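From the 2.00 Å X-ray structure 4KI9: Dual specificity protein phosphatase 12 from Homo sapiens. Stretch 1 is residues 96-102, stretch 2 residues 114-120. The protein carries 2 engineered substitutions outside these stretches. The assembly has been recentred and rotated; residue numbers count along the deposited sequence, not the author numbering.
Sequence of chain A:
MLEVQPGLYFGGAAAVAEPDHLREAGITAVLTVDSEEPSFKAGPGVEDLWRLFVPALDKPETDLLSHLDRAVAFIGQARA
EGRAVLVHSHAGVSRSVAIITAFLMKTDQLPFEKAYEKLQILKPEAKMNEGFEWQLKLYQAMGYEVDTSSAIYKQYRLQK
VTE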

# COMPACT_ATOMS: atom_id res chain seq x y z
N SER A 96 1.56 -0.30 -5.15
CA SER A 96 1.90 -1.15 -4.01
C SER A 96 2.92 -0.44 -3.13
O SER A 96 2.86 -0.51 -1.91
CB SER A 96 2.46 -2.47 -4.52
OG SER A 96 3.52 -2.22 -5.43
N VAL A 97 3.86 0.27 -3.76
CA VAL A 97 4.84 1.08 -3.05
C VAL A 97 4.19 2.15 -2.16
O VAL A 97 4.60 2.33 -1.01
CB VAL A 97 5.83 1.74 -4.05
CG1 VAL A 97 6.67 2.79 -3.35
CG2 VAL A 97 6.73 0.67 -4.67
N ALA A 98 3.19 2.85 -2.68
CA ALA A 98 2.44 3.82 -1.87
C ALA A 98 1.77 3.17 -0.65
O ALA A 98 1.81 3.71 0.47
CB ALA A 98 1.41 4.53 -2.74
N ILE A 99 1.16 2.01 -0.85
CA ILE A 99 0.48 1.32 0.25
C ILE A 99 1.48 0.90 1.33
O ILE A 99 1.24 1.09 2.52
CB ILE A 99 -0.30 0.08 -0.23
CG1 ILE A 99 -1.45 0.49 -1.15
CG2 ILE A 99 -0.84 -0.74 0.94
CD1 ILE A 99 -2.42 1.50 -0.54
N ILE A 100 2.59 0.30 0.92
CA ILE A 100 3.62 -0.10 1.88
C ILE A 100 4.12 1.11 2.67
O ILE A 100 4.25 1.07 3.89
CB ILE A 100 4.81 -0.78 1.18
CG1 ILE A 100 4.36 -2.11 0.59
CG2 ILE A 100 5.95 -1.01 2.17
CD1 ILE A 100 3.95 -3.12 1.65
N THR A 101 4.39 2.20 1.94
CA THR A 101 4.88 3.42 2.58
C THR A 101 3.88 3.91 3.62
O THR A 101 4.26 4.26 4.74
CB THR A 101 5.19 4.52 1.54
OG1 THR A 101 6.12 4.01 0.57
CG2 THR A 101 5.81 5.75 2.23
N ALA A 102 2.59 3.89 3.27
CA ALA A 102 1.56 4.34 4.20
C ALA A 102 1.57 3.47 5.45
O ALA A 102 1.42 3.96 6.57
CB ALA A 102 0.19 4.32 3.53
N LYS A 114 10.88 9.88 5.28
CA LYS A 114 11.65 8.84 5.95
C LYS A 114 11.20 7.42 5.58
O LYS A 114 12.02 6.54 5.35
CB LYS A 114 11.65 9.04 7.47
CG LYS A 114 12.55 10.18 7.94
CD LYS A 114 12.24 10.56 9.37
CE LYS A 114 12.90 11.87 9.77
NZ LYS A 114 12.20 12.49 10.93
N ALA A 115 9.89 7.19 5.53
CA ALA A 115 9.36 5.87 5.19
C ALA A 115 9.69 5.51 3.75
O ALA A 115 10.12 4.40 3.46
CB ALA A 115 7.86 5.81 5.42
N TYR A 116 9.50 6.46 2.84
CA TYR A 116 9.70 6.22 1.43
C TYR A 116 11.19 5.97 1.16
O TYR A 116 11.55 5.15 0.31
CB TYR A 116 9.20 7.42 0.63
CG TYR A 116 9.09 7.22 -0.86
CD1 TYR A 116 8.93 5.95 -1.41
CD2 TYR A 116 9.16 8.30 -1.72
CE1 TYR A 116 8.84 5.78 -2.79
CE2 TYR A 116 9.06 8.14 -3.09
CZ TYR A 116 8.90 6.88 -3.62
OH TYR A 116 8.81 6.75 -4.98
N GLU A 117 12.04 6.67 1.90
CA GLU A 117 13.49 6.50 1.79
C GLU A 117 13.89 5.05 2.10
O GLU A 117 14.75 4.48 1.43
CB GLU A 117 14.20 7.48 2.72
CG GLU A 117 15.71 7.32 2.82
CD GLU A 117 16.28 8.13 3.97
OE1 GLU A 117 15.88 9.30 4.13
OE2 GLU A 117 17.11 7.58 4.73
N LYS A 118 13.23 4.46 3.09
CA LYS A 118 13.48 3.08 3.46
C LYS A 118 13.15 2.12 2.32
O LYS A 118 13.90 1.18 2.05
CB LYS A 118 12.67 2.69 4.69
CG LYS A 118 13.29 3.13 6.00
CD LYS A 118 12.43 2.70 7.19
CE LYS A 118 13.16 2.93 8.50
NZ LYS A 118 12.25 2.90 9.69
N LEU A 119 12.03 2.36 1.65
CA LEU A 119 11.63 1.52 0.53
C LEU A 119 12.56 1.66 -0.66
O LEU A 119 12.86 0.69 -1.36
CB LEU A 119 10.22 1.88 0.07
CG LEU A 119 9.08 0.99 0.57
CD1 LEU A 119 7.83 1.29 -0.22
CD2 LEU A 119 9.47 -0.47 0.44
N GLN A 120 12.99 2.89 -0.92
CA GLN A 120 13.84 3.16 -2.07
C GLN A 120 15.23 2.55 -1.91
O GLN A 120 15.84 2.14 -2.89
CB GLN A 120 13.92 4.66 -2.37
CG GLN A 120 12.56 5.24 -2.73
CD GLN A 120 12.65 6.58 -3.44
OE1 GLN A 120 12.34 6.68 -4.63
NE2 GLN A 120 13.05 7.61 -2.72

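At the centre of the contact lies Leu119, whose CA-to-CB bond points toward the first helix and which has the largest area covered in the contact, closely followed by Thr101. The chi1 of Leu119, -99°, falls between the usual wells, while its chi2 is t. The methyl CD1 of Leu119 reaches three residues of the facing helix: it lies 3.7 Å from CG1 of Val97, 3.8 Å from CG2 of Ile100 and 3.3 Å from OG1 of Thr101. Leucine suits this site because its side chain is long enough to set one methyl, CD1, among Val97, Ile100 and Thr101. The CA-to-CB bond of Val97, with chi1 t, also points toward the second helix, and CG1 of Val97 touches a second partner, CE1 of Tyr116, at 3.7 Å; one methyl thus joins leucine and tyrosine in the same apolar patch. Ile100 starts toward the partner helix, but its end leads away, so that the branch methyl CG2 makes the contact while CD1 is carried elsewhere.

Around this centre the two helices of the dual specificity phosphatase, residues 96-102 and 114-120, pack with their axes 9.2 Å apart at closest approach and their N-to-C directions differing by 127°, so they run obliquely rather than fully antiparallel. Thr101 and Tyr116 mark the nearest approach of the backbones, with their CA atoms 5.7 Å apart. Ala115, with only a methyl, leaves room for Thr101 beside it: CG2 of Thr101 packs 3.8 Å from CB of Ala115, whose CA-to-CB bond points toward the first helix, and 3.8 Å from the backbone N of Tyr116, a van der Waals contact. The CA-to-CB bond of Tyr116 points sideways to the first helix, and with chi1 t its ring meets CG1 of Val97 and OG1 of Thr101 obliquely; the latter lies 3.9 Å from CD1 of Tyr116.

The polar edge is satisfied with no hydrogen bond passing between the helices. With chi1 m, Thr101 turns OG1 back along its own helix to donate a hydrogen bond to O of Val97 at 2.8 Å, the same carbonyl that accepts from N of Thr101 at 3.0 Å. Threonine therefore fits a buried place: its hydroxyl is satisfied within its own helix, so both OG1 and CG2 can lie against the second helix without leaving a polar group unpaired. OH of Tyr116 is hydrogen-bonded elsewhere in the structure. Together the two stretches bury 273 Å², counting both sides, and all six contributing residues are buried. Lys114, Glu117 and Lys118, whose side chains do not reach the first stretch, are exposed, as suits their charge.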